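Local coordinates for protein chlorella virus DNA ligase-adenylate (Chlorella virus, PDB 1FVI) that probably seals nicks in duplex DNA as an ATP-dependent ligase, and is captured here with AMP covalently bound in its active site, at residues Ala1-Asn13 / Tyr171-Lys185. The protein carries 1 engineered substitution. Numbering follows the deposited sequence.
Sequences AITKPLLAATLEN and YKFGRSTLKEGILLK. With AMP (adenosine monophosphate), chain C; SO4 (sulfate ion), chain B.
Leu-6 is the packed centre of this contact. Its CB sits over one face of the Tyr-171 ring, 4.1 Å from the ring centroid. CG is anti to the backbone N (chi1 -162°), which sends Leu-6 CD2 toward CB of Leu-183, 3.7 Å away, and toward CG2 of Ile-182. Ile-2 CD1 lies over the opposite ring face. The Tyr-171 OH accepts the Leu-6 N-H and also bonds to Asp-64, so the hydroxyl end of the ring is held. Next along, Ala-8 CB is tight against Leu-183 CD1, at 3.3 Å.

Backbone bonds join segments 1-13 and 171-185. Leu-7 pairs with Gly-174 and Ser-176 through nearly straight bonds. Ala-9 N then bonds to Leu-183 O, Lys-185 N to Ala-9 O at 2.9 Å, and Leu-11 N to Lys-185 O. This parallel pairing makes 9-10 an outermost strand of a mixed sheet in the ATP-dependent DNA ligase domain, beside strand 184-186, which carries Lys-185 of the AMP pocket.

The solvent side is looser. Thr-3 crosses Phe-173 at about a right angle, with its N over one face of the ring, and Lys-4 CD is 3.3 Å from Phe-173 O. Arg-175 lays one guanidinium face over Leu-7 CB, while at its edge NH2 is 2.9 Å from sulfate O1.

Lys-185 passes Thr-10 OG1 with its chain extended beyond CG. Its NZ bonds to AMP O1P at 2.7 Å and to sulfate O2 at 2.8 Å. Arg-41 also binds the sulfate, and Lys-26 carries the AMP nearby. Strand pairing thus sets the backbone of Lys-185, whose NZ bonds both phosphate and sulfate.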
loop_
_atom_site.group_PDB
_atom_site.type_symbol
_atom_site.label_atom_id
_atom_site.label_comp_id
_atom_site.label_asym_id
_atom_site.label_seq_id
_atom_site.Cartn_x
_atom_site.Cartn_y
_atom_site.Cartn_z
ATOM N N ALA A 1 16.355 -15.732 -12.441
ATOM C CA ALA A 1 15.396 -15.567 -13.534
ATOM C C ALA A 1 13.957 -15.796 -13.054
ATOM O O ALA A 1 13.696 -16.641 -12.198
ATOM C CB ALA A 1 15.736 -16.502 -14.703
ATOM N N ILE A 2 13.031 -15.063 -13.659
ATOM C CA ILE A 2 11.614 -15.112 -13.311
ATOM C C ILE A 2 10.770 -15.556 -14.519
ATOM O O ILE A 2 10.824 -14.944 -15.581
ATOM C CB ILE A 2 11.171 -13.685 -12.809
ATOM C CG1 ILE A 2 11.912 -13.316 -11.512
ATOM C CG2 ILE A 2 9.664 -13.587 -12.632
ATOM C CD1 ILE A 2 11.411 -12.023 -10.842
ATOM N N THR A 3 9.986 -16.615 -14.363
ATOM C CA THR A 3 9.162 -17.089 -15.469
ATOM C C THR A 3 7.756 -16.501 -15.504
ATOM O O THR A 3 7.126 -16.449 -16.559
ATOM C CB THR A 3 9.085 -18.650 -15.529
ATOM O OG1 THR A 3 8.428 -19.161 -14.362
ATOM C CG2 THR A 3 10.487 -19.257 -15.637
ATOM N N LYS A 4 7.252 -16.108 -14.338
ATOM C CA LYS A 4 5.920 -15.498 -14.194
ATOM C C LYS A 4 5.854 -14.965 -12.766
ATOM O O LYS A 4 6.508 -15.507 -11.872
ATOM C CB LYS A 4 4.785 -16.502 -14.482
ATOM C CG LYS A 4 4.762 -17.734 -13.616
ATOM C CD LYS A 4 3.686 -18.696 -14.066
ATOM C CE LYS A 4 3.975 -19.174 -15.477
ATOM N NZ LYS A 4 2.947 -20.123 -16.006
ATOM N N PRO A 5 5.069 -13.903 -12.522
ATOM C CA PRO A 5 5.030 -13.393 -11.152
ATOM C C PRO A 5 4.448 -14.283 -10.049
ATOM O O PRO A 5 3.721 -15.255 -10.290
ATOM C CB PRO A 5 4.292 -12.059 -11.309
ATOM C CG PRO A 5 3.360 -12.326 -12.388
ATOM C CD PRO A 5 4.196 -13.104 -13.396
ATOM N N LEU A 6 4.877 -13.973 -8.835
ATOM C CA LEU A 6 4.417 -14.648 -7.634
ATOM C C LEU A 6 3.031 -14.046 -7.306
ATOM O O LEU A 6 2.873 -12.819 -7.241
ATOM C CB LEU A 6 5.379 -14.341 -6.479
ATOM C CG LEU A 6 5.456 -15.170 -5.186
ATOM C CD1 LEU A 6 6.005 -14.264 -4.093
ATOM C CD2 LEU A 6 4.126 -15.774 -4.760
ATOM N N LEU A 7 2.027 -14.903 -7.158
ATOM C CA LEU A 7 0.690 -14.439 -6.822
ATOM C C LEU A 7 0.285 -14.917 -5.425
ATOM O O LEU A 7 0.908 -15.805 -4.843
ATOM C CB LEU A 7 -0.309 -14.854 -7.899
ATOM C CG LEU A 7 0.072 -14.298 -9.273
ATOM C CD1 LEU A 7 -0.889 -14.832 -10.318
ATOM C CD2 LEU A 7 0.072 -12.756 -9.255
ATOM N N ALA A 8 -0.729 -14.271 -4.869
ATOM C CA ALA A 8 -1.188 -14.569 -3.525
ATOM C C ALA A 8 -2.476 -15.361 -3.380
ATOM O O ALA A 8 -3.367 -15.339 -4.234
ATOM C CB ALA A 8 -1.318 -13.241 -2.719
ATOM N N ALA A 9 -2.532 -16.108 -2.293
ATOM C CA ALA A 9 -3.731 -16.828 -1.939
ATOM C C ALA A 9 -4.476 -15.835 -1.009
ATOM O O ALA A 9 -3.885 -14.881 -0.485
ATOM C CB ALA A 9 -3.372 -18.108 -1.196
ATOM N N THR A 10 -5.775 -16.021 -0.838
ATOM C CA THR A 10 -6.536 -15.132 0.028
ATOM C C THR A 10 -6.639 -15.668 1.458
ATOM O O THR A 10 -6.890 -16.866 1.680
ATOM C CB THR A 10 -7.937 -14.888 -0.547
ATOM O OG1 THR A 10 -7.802 -14.259 -1.822
ATOM C CG2 THR A 10 -8.780 -13.992 0.388
ATOM N N LEU A 11 -6.383 -14.779 2.418
ATOM C CA LEU A 11 -6.475 -15.116 3.836
ATOM C C LEU A 11 -7.895 -14.743 4.244
ATOM O O LEU A 11 -8.264 -13.574 4.190
ATOM C CB LEU A 11 -5.456 -14.302 4.645
ATOM C CG LEU A 11 -5.298 -14.431 6.171
ATOM C CD1 LEU A 11 -6.411 -13.701 6.906
ATOM C CD2 LEU A 11 -5.205 -15.892 6.593
ATOM N N GLU A 12 -8.702 -15.741 4.589
ATOM C CA GLU A 12 -10.081 -15.496 4.989
ATOM C C GLU A 12 -10.183 -15.502 6.507
ATOM O O GLU A 12 -10.829 -14.637 7.101
ATOM C CB GLU A 12 -11.026 -16.541 4.376
ATOM C CG GLU A 12 -11.171 -16.459 2.845
ATOM C CD GLU A 12 -10.430 -17.564 2.075
ATOM O OE1 GLU A 12 -10.961 -17.999 1.025
ATOM O OE2 GLU A 12 -9.325 -17.989 2.501
ATOM N N ASN A 13 -9.541 -16.475 7.140
ATOM C CA ASN A 13 -9.555 -16.568 8.596
ATOM C C ASN A 13 -8.198 -16.090 9.126
ATOM O O ASN A 13 -7.156 -16.722 8.886
ATOM C CB ASN A 13 -9.849 -18.017 9.029
ATOM C CG ASN A 13 -9.701 -18.244 10.540
ATOM O OD1 ASN A 13 -9.639 -17.298 11.332
ATOM N ND2 ASN A 13 -9.641 -19.510 10.938
ATOM N N TYR A 171 10.535 -17.675 -4.229
ATOM C CA TYR A 171 9.836 -16.899 -5.235
ATOM C C TYR A 171 9.155 -17.949 -6.121
ATOM O O TYR A 171 9.799 -18.583 -6.966
ATOM C CB TYR A 171 10.797 -16.028 -6.069
ATOM C CG TYR A 171 10.041 -15.037 -6.918
ATOM C CD1 TYR A 171 9.987 -13.690 -6.569
ATOM C CD2 TYR A 171 9.298 -15.462 -8.024
ATOM C CE1 TYR A 171 9.206 -12.793 -7.304
ATOM C CE2 TYR A 171 8.515 -14.573 -8.749
ATOM C CZ TYR A 171 8.474 -13.244 -8.387
ATOM O OH TYR A 171 7.694 -12.370 -9.110
ATOM N N LYS A 172 7.866 -18.156 -5.889
ATOM C CA LYS A 172 7.090 -19.133 -6.643
ATOM C C LYS A 172 6.635 -18.584 -7.991
ATOM O O LYS A 172 6.115 -17.471 -8.071
ATOM C CB LYS A 172 5.869 -19.581 -5.822
ATOM C CG LYS A 172 5.051 -20.708 -6.457
ATOM C CD LYS A 172 3.899 -21.110 -5.565
ATOM C CE LYS A 172 2.997 -22.116 -6.248
ATOM N NZ LYS A 172 1.879 -22.571 -5.377
ATOM N N PHE A 173 6.836 -19.366 -9.053
ATOM C CA PHE A 173 6.420 -18.947 -10.392
ATOM C C PHE A 173 4.955 -19.351 -10.544
ATOM O O PHE A 173 4.607 -20.231 -11.324
ATOM C CB PHE A 173 7.303 -19.600 -11.464
ATOM C CG PHE A 173 8.777 -19.315 -11.290
ATOM C CD1 PHE A 173 9.732 -20.247 -11.666
ATOM C CD2 PHE A 173 9.211 -18.091 -10.789
ATOM C CE1 PHE A 173 11.104 -19.956 -11.552
ATOM C CE2 PHE A 173 10.576 -17.788 -10.670
ATOM C CZ PHE A 173 11.522 -18.724 -11.055
ATOM N N GLY A 174 4.098 -18.690 -9.772
ATOM C CA GLY A 174 2.684 -18.991 -9.785
ATOM C C GLY A 174 2.032 -18.492 -8.512
ATOM O O GLY A 174 2.667 -17.805 -7.705
ATOM N N ARG A 175 0.770 -18.852 -8.312
ATOM C CA ARG A 175 0.044 -18.414 -7.131
ATOM C C ARG A 175 0.256 -19.302 -5.908
ATOM O O ARG A 175 0.160 -20.517 -5.978
ATOM C CB ARG A 175 -1.437 -18.300 -7.452
ATOM C CG ARG A 175 -2.283 -17.675 -6.337
ATOM C CD ARG A 175 -3.751 -17.613 -6.769
ATOM N NE ARG A 175 -4.141 -16.364 -7.425
ATOM C CZ ARG A 175 -3.940 -16.061 -8.700
ATOM N NH1 ARG A 175 -3.348 -16.934 -9.511
ATOM N NH2 ARG A 175 -4.300 -14.861 -9.156
ATOM N N SER A 176 0.562 -18.670 -4.785
ATOM C CA SER A 176 0.774 -19.358 -3.508
ATOM C C SER A 176 -0.545 -19.952 -3.022
ATOM O O SER A 176 -1.623 -19.453 -3.343
ATOM C CB SER A 176 1.255 -18.341 -2.458
ATOM O OG SER A 176 1.461 -18.931 -1.190
ATOM N N THR A 177 -0.466 -21.058 -2.300
ATOM C CA THR A 177 -1.673 -21.641 -1.733
ATOM C C THR A 177 -1.695 -21.093 -0.302
ATOM O O THR A 177 -0.714 -20.500 0.147
ATOM C CB THR A 177 -1.616 -23.179 -1.703
ATOM O OG1 THR A 177 -0.634 -23.602 -0.757
ATOM C CG2 THR A 177 -1.257 -23.721 -3.065
ATOM N N LEU A 178 -2.804 -21.256 0.407
ATOM C CA LEU A 178 -2.880 -20.765 1.773
ATOM C C LEU A 178 -1.894 -21.537 2.646
ATOM O O LEU A 178 -1.138 -20.932 3.407
ATOM C CB LEU A 178 -4.311 -20.888 2.319
ATOM C CG LEU A 178 -4.571 -20.291 3.711
ATOM C CD1 LEU A 178 -4.279 -18.779 3.773
ATOM C CD2 LEU A 178 -6.017 -20.556 4.069
ATOM N N LYS A 179 -1.852 -22.858 2.470
ATOM C CA LYS A 179 -0.960 -23.729 3.239
ATOM C C LYS A 179 0.506 -23.372 3.063
ATOM O O LYS A 179 1.282 -23.447 4.013
ATOM C CB LYS A 179 -1.158 -25.197 2.860
ATOM C CG LYS A 179 -2.510 -25.794 3.222
ATOM C CD LYS A 179 -2.603 -27.220 2.674
ATOM C CE LYS A 179 -4.015 -27.788 2.740
ATOM N NZ LYS A 179 -4.078 -29.130 2.092
ATOM N N GLU A 180 0.894 -23.009 1.847
ATOM C CA GLU A 180 2.281 -22.619 1.588
ATOM C C GLU A 180 2.635 -21.355 2.368
ATOM O O GLU A 180 3.772 -21.190 2.821
ATOM C CB GLU A 180 2.503 -22.377 0.093
ATOM C CG GLU A 180 2.765 -23.639 -0.695
ATOM C CD GLU A 180 2.658 -23.442 -2.197
ATOM O OE1 GLU A 180 2.158 -22.393 -2.650
ATOM O OE2 GLU A 180 3.048 -24.363 -2.940
ATOM N N GLY A 181 1.652 -20.470 2.520
ATOM C CA GLY A 181 1.863 -19.227 3.236
ATOM C C GLY A 181 3.016 -18.407 2.680
ATOM O O GLY A 181 3.669 -17.684 3.433
ATOM N N ILE A 182 3.249 -18.496 1.365
ATOM C CA ILE A 182 4.354 -17.772 0.722
ATOM C C ILE A 182 3.965 -16.327 0.496
ATOM O O ILE A 182 4.728 -15.407 0.802
ATOM C CB ILE A 182 4.766 -18.445 -0.634
ATOM C CG1 ILE A 182 5.390 -19.824 -0.380
ATOM C CG2 ILE A 182 5.751 -17.579 -1.412
ATOM C CD1 ILE A 182 5.549 -20.634 -1.641
ATOM N N LEU A 183 2.752 -16.134 0.001
ATOM C CA LEU A 183 2.233 -14.794 -0.257
ATOM C C LEU A 183 0.737 -14.864 -0.058
ATOM O O LEU A 183 0.061 -15.628 -0.741
ATOM C CB LEU A 183 2.554 -14.342 -1.689
ATOM C CG LEU A 183 2.773 -12.858 -2.012
ATOM C CD1 LEU A 183 1.889 -12.479 -3.183
ATOM C CD2 LEU A 183 2.591 -11.914 -0.776
ATOM N N LEU A 184 0.236 -14.064 0.883
ATOM C CA LEU A 184 -1.186 -14.028 1.207
ATOM C C LEU A 184 -1.735 -12.603 1.247
ATOM O O LEU A 184 -1.061 -11.673 1.691
ATOM C CB LEU A 184 -1.446 -14.683 2.579
ATOM C CG LEU A 184 -0.865 -16.063 2.937
ATOM C CD1 LEU A 184 -1.208 -16.373 4.388
ATOM C CD2 LEU A 184 -1.386 -17.156 2.013
ATOM N N LYS A 185 -2.960 -12.431 0.764
ATOM C CA LYS A 185 -3.590 -11.121 0.803
ATOM C C LYS A 185 -4.686 -11.099 1.867
ATOM O O LYS A 185 -5.469 -12.049 2.021
ATOM C CB LYS A 185 -4.076 -10.645 -0.579
ATOM C CG LYS A 185 -4.854 -11.603 -1.423
ATOM C CD LYS A 185 -4.990 -11.034 -2.828
ATOM C CE LYS A 185 -6.036 -11.760 -3.638
ATOM N NZ LYS A 185 -6.299 -11.078 -4.935
HETATM P P AMP C . -5.976 -7.366 -4.338
HETATM O O1P AMP C . -6.913 -8.486 -4.300
HETATM O O3P AMP C . -6.525 -6.610 -5.618
HETATM O "O5'" AMP C . -4.624 -7.836 -4.806
HETATM C "C5'" AMP C . -3.531 -6.832 -5.090
HETATM C "C4'" AMP C . -2.563 -7.298 -6.155
HETATM O "O4'" AMP C . -1.397 -6.481 -6.017
HETATM C "C3'" AMP C . -2.100 -8.764 -5.983
HETATM O "O3'" AMP C . -1.945 -9.480 -7.208
HETATM C "C2'" AMP C . -0.752 -8.660 -5.356
HETATM O "O2'" AMP C . 0.070 -9.742 -5.777
HETATM C "C1'" AMP C . -0.255 -7.256 -5.745
HETATM N N9 AMP C . 0.464 -6.638 -4.647
HETATM C C8 AMP C . 0.209 -5.372 -4.169
HETATM N N7 AMP C . 1.005 -5.088 -3.178
HETATM C C5 AMP C . 1.827 -6.188 -2.973
HETATM C C6 AMP C . 2.860 -6.467 -2.067
HETATM N N6 AMP C . 3.265 -5.583 -1.125
HETATM N N1 AMP C . 3.440 -7.676 -2.176
HETATM C C2 AMP C . 3.039 -8.529 -3.092
HETATM N N3 AMP C . 2.079 -8.402 -4.011
HETATM C C4 AMP C . 1.470 -7.183 -3.927
HETATM S S SO4 B . -4.930 -11.039 -8.244
HETATM O O1 SO4 B . -4.820 -11.971 -9.360
HETATM O O2 SO4 B . -4.485 -11.690 -6.965
HETATM O O3 SO4 B . -6.377 -10.511 -8.053
HETATM O O4 SO4 B . -4.087 -9.798 -8.529
#